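Local coordinates for protein putative oxidoreductase yhhX (Escherichia coli K-12, PDB 3F4L) that is probably an NADP-dependent oxidoreductase of the Gfo/Idh/MocA family, possibly acting as a scyllo-inositol dehydrogenase, at residues Tyr21-Asn24 and His30-His33; Glu59-Pro64 and Ala82-Glu87; Leu68-Thr73 and Arg300-Leu305. All coordinates share one frame; numbering follows the deposited sequence.

Contact 1. Residues Tyr21-Asn24 and His30-His33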
ATOM      1  N   TYR A  21     -29.200   0.454 -19.218  1.00 14.26           N
ATOM      2  CA  TYR A  21     -29.324   1.830 -18.751  1.00 14.42           C
ATOM      3  C   TYR A  21     -29.988   2.759 -19.766  1.00 16.45           C
ATOM      4  O   TYR A  21     -30.797   3.620 -19.405  1.00 15.81           O
ATOM      5  CB  TYR A  21     -27.931   2.360 -18.392  1.00 15.43           C
ATOM      6  CG  TYR A  21     -27.304   1.626 -17.233  1.00 13.68           C
ATOM      7  CD1 TYR A  21     -27.665   1.927 -15.912  1.00 16.02           C
ATOM      8  CD2 TYR A  21     -26.396   0.596 -17.449  1.00 13.41           C
ATOM      9  CE1 TYR A  21     -27.139   1.225 -14.850  1.00 10.30           C
ATOM     10  CE2 TYR A  21     -25.859  -0.124 -16.386  1.00 12.37           C
ATOM     11  CZ  TYR A  21     -26.235   0.196 -15.091  1.00 14.56           C
ATOM     12  OH  TYR A  21     -25.703  -0.513 -14.050  1.00 14.82           O
ATOM     13  N   VAL A  22     -29.636   2.588 -21.035  1.00 15.11           N
ATOM     14  CA  VAL A  22     -30.189   3.409 -22.093  1.00 15.31           C
ATOM     15  C   VAL A  22     -31.663   3.104 -22.327  1.00 17.01           C
ATOM     16  O   VAL A  22     -32.462   4.017 -22.555  1.00 16.81           O
ATOM     17  CB  VAL A  22     -29.396   3.209 -23.401  1.00 13.93           C
ATOM     18  CG1 VAL A  22     -30.080   3.956 -24.561  1.00 12.55           C
ATOM     19  CG2 VAL A  22     -27.977   3.730 -23.204  1.00 13.17           C
ATOM     20  N   LEU A  23     -32.030   1.824 -22.258  1.00 18.38           N
ATOM     21  CA  LEU A  23     -33.422   1.437 -22.468  1.00 18.30           C
ATOM     22  C   LEU A  23     -34.302   1.844 -21.282  1.00 20.18           C
ATOM     23  O   LEU A  23     -35.524   1.725 -21.340  1.00 18.63           O
ATOM     24  CB  LEU A  23     -33.523  -0.074 -22.720  1.00 15.77           C
ATOM     25  CG  LEU A  23     -32.690  -0.578 -23.905  1.00 18.67           C
ATOM     26  CD1 LEU A  23     -32.760  -2.113 -23.987  1.00 19.84           C
ATOM     27  CD2 LEU A  23     -33.200   0.059 -25.199  1.00 18.09           C
ATOM     28  N   ASN A  24     -33.683   2.321 -20.205  1.00 21.39           N
ATOM     29  CA  ASN A  24     -34.444   2.769 -19.038  1.00 23.99           C
ATOM     30  C   ASN A  24     -34.646   4.292 -19.132  1.00 24.76           C
ATOM     31  O   ASN A  24     -35.244   4.910 -18.240  1.00 24.77           O
ATOM     32  CB  ASN A  24     -33.687   2.439 -17.750  1.00 26.89           C
ATOM     33  CG  ASN A  24     -34.592   1.867 -16.665  1.00 32.51           C
ATOM     34  OD1 ASN A  24     -35.681   2.387 -16.394  1.00 31.99           O
ATOM     35  ND2 ASN A  24     -34.135   0.794 -16.029  1.00 33.76           N
ATOM     36  N   HIS A  30     -33.257   7.261 -27.679  1.00 16.64           N
ATOM     37  CA  HIS A  30     -33.872   6.242 -28.520  1.00 19.01           C
ATOM     38  C   HIS A  30     -32.764   5.583 -29.335  1.00 18.36           C
ATOM     39  O   HIS A  30     -32.038   6.262 -30.068  1.00 18.83           O
ATOM     40  CB  HIS A  30     -34.900   6.848 -29.482  1.00 19.23           C
ATOM     41  CG  HIS A  30     -35.426   5.857 -30.473  1.00 19.22           C
ATOM     42  ND1 HIS A  30     -34.980   5.800 -31.775  1.00 21.94           N
ATOM     43  CD2 HIS A  30     -36.291   4.828 -30.325  1.00 20.59           C
ATOM     44  CE1 HIS A  30     -35.546   4.775 -32.388  1.00 21.52           C
ATOM     45  NE2 HIS A  30     -36.344   4.168 -31.530  1.00 18.75           N
ATOM     46  N   VAL A  31     -32.618   4.268 -29.192  1.00 16.58           N
ATOM     47  CA  VAL A  31     -31.587   3.540 -29.929  1.00 19.28           C
ATOM     48  C   VAL A  31     -32.118   3.252 -31.321  1.00 20.24           C
ATOM     49  O   VAL A  31     -32.938   2.355 -31.511  1.00 22.53           O
ATOM     50  CB  VAL A  31     -31.222   2.212 -29.215  1.00 20.33           C
ATOM     51  CG1 VAL A  31     -30.146   1.456 -30.011  1.00 18.86           C
ATOM     52  CG2 VAL A  31     -30.718   2.517 -27.805  1.00 19.39           C
ATOM     53  N   ALA A  32     -31.643   4.017 -32.294  1.00 22.27           N
ATOM     54  CA  ALA A  32     -32.112   3.877 -33.667  1.00 23.09           C
ATOM     55  C   ALA A  32     -31.471   2.740 -34.446  1.00 22.48           C
ATOM     56  O   ALA A  32     -32.141   2.071 -35.227  1.00 24.36           O
ATOM     57  CB  ALA A  32     -31.913   5.188 -34.414  1.00 21.17           C
ATOM     58  N   HIS A  33     -30.176   2.526 -34.233  1.00 19.96           N
ATOM     59  CA  HIS A  33     -29.460   1.477 -34.944  1.00 19.02           C
ATOM     60  C   HIS A  33     -28.417   0.805 -34.076  1.00 16.57           C
ATOM     61  O   HIS A  33     -27.873   1.395 -33.149  1.00 14.32           O
ATOM     62  CB  HIS A  33     -28.685   2.039 -36.133  1.00 18.24           C
ATOM     63  CG  HIS A  33     -29.489   2.913 -37.040  1.00 21.68           C
ATOM     64  ND1 HIS A  33     -30.303   2.410 -38.030  1.00 25.53           N
ATOM     65  CD2 HIS A  33     -29.581   4.260 -37.121  1.00 21.16           C
ATOM     66  CE1 HIS A  33     -30.863   3.413 -38.685  1.00 25.85           C
ATOM     67  NE2 HIS A  33     -30.440   4.546 -38.152  1.00 24.34           N
TER

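Contact 2. Residues Glu59-Pro64 and Ala82-Glu87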
ATOM      1  N   GLU A  59     -25.526   2.975 -43.274  1.00 36.46           N
ATOM      2  CA  GLU A  59     -26.941   3.142 -42.946  1.00 38.61           C
ATOM      3  C   GLU A  59     -27.119   3.815 -41.585  1.00 36.74           C
ATOM      4  O   GLU A  59     -28.193   4.330 -41.268  1.00 37.55           O
ATOM      5  CB  GLU A  59     -27.646   1.786 -42.928  1.00 41.84           C
ATOM      6  CG  GLU A  59     -28.174   1.339 -44.278  1.00 44.84           C
ATOM      7  CD  GLU A  59     -28.679  -0.088 -44.252  1.00 46.92           C
ATOM      8  OE1 GLU A  59     -29.313  -0.467 -43.241  1.00 46.15           O
ATOM      9  OE2 GLU A  59     -28.446  -0.824 -45.239  1.00 47.72           O
ATOM     10  N   VAL A  60     -26.064   3.792 -40.780  1.00 34.32           N
ATOM     11  CA  VAL A  60     -26.110   4.410 -39.462  1.00 31.96           C
ATOM     12  C   VAL A  60     -25.503   5.811 -39.513  1.00 31.05           C
ATOM     13  O   VAL A  60     -26.131   6.788 -39.105  1.00 30.81           O
ATOM     14  CB  VAL A  60     -25.333   3.575 -38.413  1.00 29.40           C
ATOM     15  CG1 VAL A  60     -25.418   4.250 -37.065  1.00 29.84           C
ATOM     16  CG2 VAL A  60     -25.900   2.158 -38.338  1.00 29.28           C
ATOM     17  N   LEU A  61     -24.281   5.906 -40.029  1.00 30.95           N
ATOM     18  CA  LEU A  61     -23.594   7.190 -40.110  1.00 31.79           C
ATOM     19  C   LEU A  61     -24.288   8.196 -41.021  1.00 33.04           C
ATOM     20  O   LEU A  61     -24.068   9.402 -40.898  1.00 32.97           O
ATOM     21  CB  LEU A  61     -22.144   6.985 -40.555  1.00 30.18           C
ATOM     22  CG  LEU A  61     -21.310   6.121 -39.604  1.00 30.36           C
ATOM     23  CD1 LEU A  61     -19.860   6.087 -40.079  1.00 30.75           C
ATOM     24  CD2 LEU A  61     -21.403   6.676 -38.189  1.00 28.56           C
ATOM     25  N   ASN A  62     -25.130   7.710 -41.926  1.00 34.43           N
ATOM     26  CA  ASN A  62     -25.848   8.606 -42.825  1.00 35.73           C
ATOM     27  C   ASN A  62     -27.199   9.031 -42.269  1.00 35.51           C
ATOM     28  O   ASN A  62     -27.865   9.886 -42.853  1.00 35.86           O
ATOM     29  CB  ASN A  62     -26.049   7.959 -44.200  1.00 35.65           C
ATOM     30  CG  ASN A  62     -24.757   7.830 -44.971  1.00 35.75           C
ATOM     31  OD1 ASN A  62     -23.823   8.608 -44.769  1.00 36.67           O
ATOM     32  ND2 ASN A  62     -24.699   6.856 -45.874  1.00 38.03           N
ATOM     33  N   ASP A  63     -27.605   8.440 -41.148  1.00 35.08           N
ATOM     34  CA  ASP A  63     -28.892   8.788 -40.541  1.00 34.73           C
ATOM     35  C   ASP A  63     -28.812  10.189 -39.934  1.00 34.12           C
ATOM     36  O   ASP A  63     -28.046  10.427 -38.998  1.00 30.71           O
ATOM     37  CB  ASP A  63     -29.272   7.785 -39.446  1.00 34.48           C
ATOM     38  CG  ASP A  63     -30.694   7.985 -38.945  1.00 35.68           C
ATOM     39  OD1 ASP A  63     -31.173   9.142 -38.941  1.00 34.41           O
ATOM     40  OD2 ASP A  63     -31.333   6.988 -38.542  1.00 34.05           O
ATOM     41  N   PRO A  64     -29.611  11.133 -40.467  1.00 35.22           N
ATOM     42  CA  PRO A  64     -29.677  12.532 -40.026  1.00 35.03           C
ATOM     43  C   PRO A  64     -30.034  12.713 -38.553  1.00 34.19           C
ATOM     44  O   PRO A  64     -29.559  13.641 -37.897  1.00 34.36           O
ATOM     45  CB  PRO A  64     -30.750  13.129 -40.936  1.00 35.82           C
ATOM     46  CG  PRO A  64     -30.633  12.304 -42.183  1.00 36.41           C
ATOM     47  CD  PRO A  64     -30.497  10.915 -41.626  1.00 35.49           C
ATOM     48  N   ALA A  82     -14.307   5.653 -34.453  1.00 19.08           N
ATOM     49  CA  ALA A  82     -14.519   6.968 -33.849  1.00 19.40           C
ATOM     50  C   ALA A  82     -14.267   8.075 -34.869  1.00 19.85           C
ATOM     51  O   ALA A  82     -15.051   9.011 -34.984  1.00 21.84           O
ATOM     52  CB  ALA A  82     -13.597   7.149 -32.645  1.00 15.63           C
ATOM     53  N   LYS A  83     -13.161   7.964 -35.599  1.00 22.78           N
ATOM     54  CA  LYS A  83     -12.808   8.955 -36.615  1.00 23.93           C
ATOM     55  C   LYS A  83     -13.860   9.003 -37.722  1.00 22.82           C
ATOM     56  O   LYS A  83     -14.205  10.075 -38.223  1.00 23.00           O
ATOM     57  CB  LYS A  83     -11.440   8.632 -37.223  1.00 25.23           C
ATOM     58  CG  LYS A  83     -10.942   9.672 -38.229  1.00 27.68           C
ATOM     59  CD  LYS A  83      -9.534   9.344 -38.695  1.00 32.50           C
ATOM     60  CE  LYS A  83      -9.023  10.370 -39.689  1.00 34.70           C
ATOM     61  NZ  LYS A  83      -7.602  10.082 -40.035  1.00 37.50           N
ATOM     62  N   ARG A  84     -14.366   7.838 -38.114  1.00 23.50           N
ATOM     63  CA  ARG A  84     -15.377   7.792 -39.161  1.00 21.67           C
ATOM     64  C   ARG A  84     -16.670   8.435 -38.679  1.00 20.59           C
ATOM     65  O   ARG A  84     -17.312   9.175 -39.426  1.00 20.75           O
ATOM     66  CB  ARG A  84     -15.622   6.348 -39.602  1.00 25.36           C
ATOM     67  CG  ARG A  84     -14.507   5.785 -40.465  1.00 27.01           C
ATOM     68  CD  ARG A  84     -14.843   4.394 -40.959  1.00 32.02           C
ATOM     69  NE  ARG A  84     -16.065   4.369 -41.762  1.00 36.79           N
ATOM     70  CZ  ARG A  84     -16.562   3.265 -42.311  1.00 39.21           C
ATOM     71  NH1 ARG A  84     -15.941   2.105 -42.135  1.00 40.55           N
ATOM     72  NH2 ARG A  84     -17.667   3.318 -43.044  1.00 42.07           N
ATOM     73  N   ALA A  85     -17.044   8.171 -37.428  1.00 17.78           N
ATOM     74  CA  ALA A  85     -18.262   8.756 -36.876  1.00 17.68           C
ATOM     75  C   ALA A  85     -18.128  10.278 -36.806  1.00 17.14           C
ATOM     76  O   ALA A  85     -19.040  11.002 -37.183  1.00 16.78           O
ATOM     77  CB  ALA A  85     -18.546   8.186 -35.494  1.00 15.30           C
ATOM     78  N   LEU A  86     -16.988  10.772 -36.335  1.00 17.78           N
ATOM     79  CA  LEU A  86     -16.807  12.220 -36.252  1.00 20.33           C
ATOM     80  C   LEU A  86     -16.867  12.883 -37.636  1.00 21.43           C
ATOM     81  O   LEU A  86     -17.420  13.977 -37.785  1.00 21.88           O
ATOM     82  CB  LEU A  86     -15.475  12.564 -35.581  1.00 19.81           C
ATOM     83  CG  LEU A  86     -15.401  12.251 -34.087  1.00 21.02           C
ATOM     84  CD1 LEU A  86     -13.984  12.482 -33.585  1.00 20.57           C
ATOM     85  CD2 LEU A  86     -16.405  13.119 -33.333  1.00 21.45           C
ATOM     86  N   GLU A  87     -16.305  12.221 -38.643  1.00 22.80           N
ATOM     87  CA  GLU A  87     -16.315  12.774 -39.996  1.00 23.81           C
ATOM     88  C   GLU A  87     -17.732  12.790 -40.559  1.00 24.76           C
ATOM     89  O   GLU A  87     -18.042  13.579 -41.458  1.00 25.71           O
ATOM     90  CB  GLU A  87     -15.372  11.971 -40.904  1.00 26.81           C
ATOM     91  CG  GLU A  87     -13.939  11.953 -40.380  1.00 30.61           C
ATOM     92  CD  GLU A  87     -12.996  11.083 -41.191  1.00 33.94           C
ATOM     93  OE1 GLU A  87     -13.409   9.996 -41.646  1.00 37.42           O
ATOM     94  OE2 GLU A  87     -11.822  11.481 -41.355  1.00 36.65           O
TER

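Contact 3. Residues Leu68-Thr73 and Arg300-Leu305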
ATOM      1  N   LEU A  68     -25.491  10.566 -31.475  1.00 17.94           N
ATOM      2  CA  LEU A  68     -24.411   9.929 -30.728  1.00 16.45           C
ATOM      3  C   LEU A  68     -24.156   8.506 -31.203  1.00 14.97           C
ATOM      4  O   LEU A  68     -25.083   7.711 -31.356  1.00 14.67           O
ATOM      5  CB  LEU A  68     -24.730   9.905 -29.222  1.00 14.51           C
ATOM      6  CG  LEU A  68     -23.663   9.168 -28.386  1.00 13.79           C
ATOM      7  CD1 LEU A  68     -22.403  10.032 -28.253  1.00  9.96           C
ATOM      8  CD2 LEU A  68     -24.234   8.808 -27.010  1.00 12.75           C
ATOM      9  N   VAL A  69     -22.890   8.200 -31.449  1.00 14.93           N
ATOM     10  CA  VAL A  69     -22.486   6.867 -31.875  1.00 16.39           C
ATOM     11  C   VAL A  69     -21.640   6.285 -30.743  1.00 15.71           C
ATOM     12  O   VAL A  69     -20.721   6.934 -30.261  1.00 14.41           O
ATOM     13  CB  VAL A  69     -21.659   6.927 -33.179  1.00 15.85           C
ATOM     14  CG1 VAL A  69     -21.097   5.561 -33.503  1.00 16.76           C
ATOM     15  CG2 VAL A  69     -22.555   7.425 -34.329  1.00 15.91           C
ATOM     16  N   VAL A  70     -21.971   5.075 -30.305  1.00 14.93           N
ATOM     17  CA  VAL A  70     -21.227   4.436 -29.213  1.00 14.41           C
ATOM     18  C   VAL A  70     -20.404   3.271 -29.766  1.00 16.23           C
ATOM     19  O   VAL A  70     -20.958   2.279 -30.208  1.00 17.31           O
ATOM     20  CB  VAL A  70     -22.199   3.932 -28.136  1.00 12.92           C
ATOM     21  CG1 VAL A  70     -21.436   3.418 -26.911  1.00 12.42           C
ATOM     22  CG2 VAL A  70     -23.142   5.055 -27.747  1.00 13.81           C
ATOM     23  N   VAL A  71     -19.082   3.404 -29.737  1.00 16.59           N
ATOM     24  CA  VAL A  71     -18.187   2.380 -30.263  1.00 18.00           C
ATOM     25  C   VAL A  71     -17.830   1.342 -29.201  1.00 19.17           C
ATOM     26  O   VAL A  71     -17.136   1.649 -28.230  1.00 16.33           O
ATOM     27  CB  VAL A  71     -16.905   3.024 -30.793  1.00 18.80           C
ATOM     28  CG1 VAL A  71     -16.033   1.975 -31.449  1.00 17.59           C
ATOM     29  CG2 VAL A  71     -17.260   4.137 -31.775  1.00 17.98           C
ATOM     30  N   CYS A  72     -18.318   0.121 -29.398  1.00 21.74           N
ATOM     31  CA  CYS A  72     -18.101  -0.982 -28.462  1.00 26.48           C
ATOM     32  C   CYS A  72     -17.504  -2.204 -29.137  1.00 28.03           C
ATOM     33  O   CYS A  72     -17.718  -3.320 -28.679  1.00 29.73           O
ATOM     34  CB  CYS A  72     -19.425  -1.411 -27.838  1.00 25.94           C
ATOM     35  SG  CYS A  72     -20.395  -0.076 -27.174  1.00 30.93           S
ATOM     36  N   THR A  73     -16.781  -1.999 -30.231  1.00 31.10           N
ATOM     37  CA  THR A  73     -16.161  -3.106 -30.954  1.00 31.64           C
ATOM     38  C   THR A  73     -14.837  -3.480 -30.301  1.00 33.24           C
ATOM     39  O   THR A  73     -14.569  -3.123 -29.152  1.00 33.84           O
ATOM     40  CB  THR A  73     -15.877  -2.738 -32.436  1.00 31.34           C
ATOM     41  OG1 THR A  73     -15.078  -1.542 -32.494  1.00 29.83           O
ATOM     42  CG2 THR A  73     -17.181  -2.529 -33.202  1.00 29.52           C
ATOM     43  N   ARG A 300     -25.705   7.577 -15.672  1.00 15.14           N
ATOM     44  CA  ARG A 300     -25.452   8.994 -15.477  1.00 18.19           C
ATOM     45  C   ARG A 300     -24.506   9.517 -16.557  1.00 16.46           C
ATOM     46  O   ARG A 300     -24.411  10.720 -16.767  1.00 17.91           O
ATOM     47  CB  ARG A 300     -24.923   9.239 -14.057  1.00 17.57           C
ATOM     48  CG  ARG A 300     -26.077   9.216 -13.042  1.00 24.20           C
ATOM     49  CD  ARG A 300     -25.665   8.876 -11.613  1.00 27.86           C
ATOM     50  NE  ARG A 300     -24.773   9.865 -11.027  1.00 31.15           N
ATOM     51  CZ  ARG A 300     -24.369   9.842  -9.759  1.00 33.63           C
ATOM     52  NH1 ARG A 300     -24.792   8.872  -8.953  1.00 31.97           N
ATOM     53  NH2 ARG A 300     -23.540  10.780  -9.305  1.00 31.88           N
ATOM     54  N   VAL A 301     -23.828   8.601 -17.245  1.00 14.96           N
ATOM     55  CA  VAL A 301     -22.933   8.956 -18.337  1.00 14.56           C
ATOM     56  C   VAL A 301     -23.821   9.489 -19.459  1.00 16.06           C
ATOM     57  O   VAL A 301     -23.531  10.512 -20.074  1.00 16.38           O
ATOM     58  CB  VAL A 301     -22.151   7.719 -18.860  1.00 13.64           C
ATOM     59  CG1 VAL A 301     -21.470   8.056 -20.195  1.00 14.23           C
ATOM     60  CG2 VAL A 301     -21.099   7.274 -17.833  1.00 11.61           C
ATOM     61  N   TYR A 302     -24.922   8.793 -19.717  1.00 18.10           N
ATOM     62  CA  TYR A 302     -25.828   9.225 -20.765  1.00 18.26           C
ATOM     63  C   TYR A 302     -26.588  10.485 -20.360  1.00 19.54           C
ATOM     64  O   TYR A 302     -26.925  11.314 -21.215  1.00 19.04           O
ATOM     65  CB  TYR A 302     -26.786   8.097 -21.146  1.00 17.26           C
ATOM     66  CG  TYR A 302     -26.104   6.993 -21.943  1.00 16.96           C
ATOM     67  CD1 TYR A 302     -25.483   5.912 -21.304  1.00 15.86           C
ATOM     68  CD2 TYR A 302     -26.038   7.059 -23.335  1.00 17.34           C
ATOM     69  CE1 TYR A 302     -24.811   4.925 -22.035  1.00 16.85           C
ATOM     70  CE2 TYR A 302     -25.367   6.079 -24.078  1.00 18.20           C
ATOM     71  CZ  TYR A 302     -24.761   5.021 -23.421  1.00 15.99           C
ATOM     72  OH  TYR A 302     -24.103   4.077 -24.156  1.00 18.66           O
ATOM     73  N   ASP A 303     -26.839  10.652 -19.063  1.00 19.02           N
ATOM     74  CA  ASP A 303     -27.534  11.855 -18.618  1.00 19.82           C
ATOM     75  C   ASP A 303     -26.599  13.046 -18.843  1.00 18.91           C
ATOM     76  O   ASP A 303     -27.058  14.156 -19.093  1.00 19.46           O
ATOM     77  CB  ASP A 303     -27.936  11.765 -17.134  1.00 19.20           C
ATOM     78  CG  ASP A 303     -28.916  10.636 -16.863  1.00 22.26           C
ATOM     79  OD1 ASP A 303     -29.787  10.386 -17.719  1.00 21.00           O
ATOM     80  OD2 ASP A 303     -28.827   9.998 -15.792  1.00 21.46           O
ATOM     81  N   ALA A 304     -25.289  12.811 -18.753  1.00 16.89           N
ATOM     82  CA  ALA A 304     -24.307  13.876 -18.973  1.00 18.98           C
ATOM     83  C   ALA A 304     -24.199  14.199 -20.460  1.00 17.59           C
ATOM     84  O   ALA A 304     -24.132  15.371 -20.855  1.00 17.29           O
ATOM     85  CB  ALA A 304     -22.936  13.466 -18.432  1.00 17.44           C
ATOM     86  N   LEU A 305     -24.164  13.158 -21.282  1.00 16.20           N
ATOM     87  CA  LEU A 305     -24.082  13.340 -22.733  1.00 17.19           C
ATOM     88  C   LEU A 305     -25.325  14.092 -23.213  1.00 16.39           C
ATOM     89  O   LEU A 305     -25.253  14.909 -24.132  1.00 17.99           O
ATOM     90  CB  LEU A 305     -23.973  11.982 -23.427  1.00 17.21           C
ATOM     91  CG  LEU A 305     -22.559  11.440 -23.663  1.00 20.56           C
ATOM     92  CD1 LEU A 305     -21.677  11.726 -22.484  1.00 21.53           C
ATOM     93  CD2 LEU A 305     -22.630   9.941 -23.918  1.00 22.28           C
TER

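Contact 1. Residues Tyr21-Asn24 and His30-His33
Val-22 and Val-31 meet methyl to methyl: CG1 of Val-22 lies 3.6 Å from CG2 of Val-31, and the two side chains cross at about a right angle. In Val-22 the touching branch is the one anti to the backbone N (chi1 174°), which carries the methyl from helix 12-22 toward the strand; in Val-31 it is the other branch, lying beside its own N. Both residues are buried and both point at the opposing segment. A looser apolar contact joins the same methyl to a second residue, with Leu-23 CD2 standing 4.4 Å from Val-31 CG2, so a single branch of Val-31 serves both partners. The interaction between the segments is purely apolar. Polar links run outward instead: the backbone of strand 29-35 pairs with Ile-3, Cys-5 and Phe-7 of strand 3-8. Leu-23 is partly exposed and also touches His-50. The contact closes the beta-alpha-beta unit formed by strand 3-8, helix 12-22 and strand 29-35, the first such unit of the Rossmann fold. The Val-31 side chain also rests on strand 3-8, its neighbour in the parallel sheet, while helix 12-22 packs over strand 29-35 through Val-22.

Contact 2. Residues Glu59-Pro64 and Ala82-Glu87
Leu-61 reaches across to helix 78-87 with both methyls, each finding a different part of it. CD2 stands 4.0 Å from Ala-85 CA and 4.2 Å from Ala-85 CB, at the place where the two backbones come nearest, with Leu-61 CA 6.4 Å from Ala-85 CA. CD1 lies next to the preceding residue, 4.1 Å from the carbonyl O of Arg-84 and 4.3 Å from Arg-84 CB, so the leucine rests on helix backbone as much as on side chain. With only a CB on Ala-85, the CD2 methyl lies against the helix main chain itself. Leu-61 CG sits beside its backbone N (chi1 -61°); chi2 of -175° then extends the CD1 branch toward Arg-84, while CD2 turns to Ala-85.

Beyond this pair, Leu-61 also touches Ala-88, and Ala-85 packs on Val-92 of strand 91-94. Arg-84, at the partly exposed margin, packs on Leu-57. Just after Leu-61, Asp-63 is held by Lys-90 NZ on its O and by Asp-65 N on its OD1. Two helices flanking strand 66-71 in the chain thus pack together on one face of a parallel sheet, the alpha/beta layering of a Rossmann fold.

Contact 3. Residues Leu68-Thr73 and Arg300-Leu305
With CG anti to its backbone N (chi1 177°) and CD2 extended beyond it, Leu-68 brings that methyl to both Leu-305 and Tyr-302. Tyr-302 has CG beside its own N (chi1 -73°), and the ring runs on from there toward strand 66-71 although its CB does not aim that way. Here a central strand of the Rossmann sheet meets helix 300-311, from the part of the sequence assigned to the C-terminal alpha/beta family, so residues more than 220 positions apart share one buried apolar patch. The local axes of strand 68-71 and helix 300-305 run at 146°, roughly antiparallel, and stand 12.1 Å apart; side chains span that gap.

Leu-68 CD2 is the shared methyl on the strand side, 3.7 Å from Leu-305 CD2 and 4.2 Å from Tyr-302 CE2. The Leu-68 side chain crosses those of Leu-305 and Tyr-302 at about a right angle, and CD2 meets the ring obliquely. Two residues on, Val-70 points the same way, and its side chain and that of Tyr-302 approach from opposite directions. Val-70 CG2 comes in at the ring edge, near the ring plane, while Val-22 and Phe-7 also touch the tyrosine. All four residues meeting across this contact are buried.

The phenol oxygen is not left to apolar neighbours alone, since His-18 of helix 12-22 hydrogen-bonds to it through ND1; this link would help fix the direction of the ring. Both methyls of Val-70 lie close to that same oxygen, Tyr-302 OH being 3.8 Å from CG2 and 3.9 Å from CG1.

In the fold
All three contacts gather round the parallel sheet of the Rossmann domain, which in this family binds the nucleotide cofactor and probably does so here. Contacts 1 and 3 have centres about 10 Å apart and touch directly, Val-22 CG2 lying 3.5 Å from Tyr-302 CZ, so the helix side of contact 1 packs against the ring that contact 3 brings to the sheet. Contact 2, centred about 14 Å from contact 3, meets the same strand 66-71: Val-69 CG2 lies 4.1 Å from Leu-61 CD2, while Leu-68 and Val-70 serve the helix 300-311 side. Contacts 1 and 2, about 18 Å apart between centres, are tied by a probable hydrogen bond of 2.6 Å between His-33 NE2 and Asp-63 OD2.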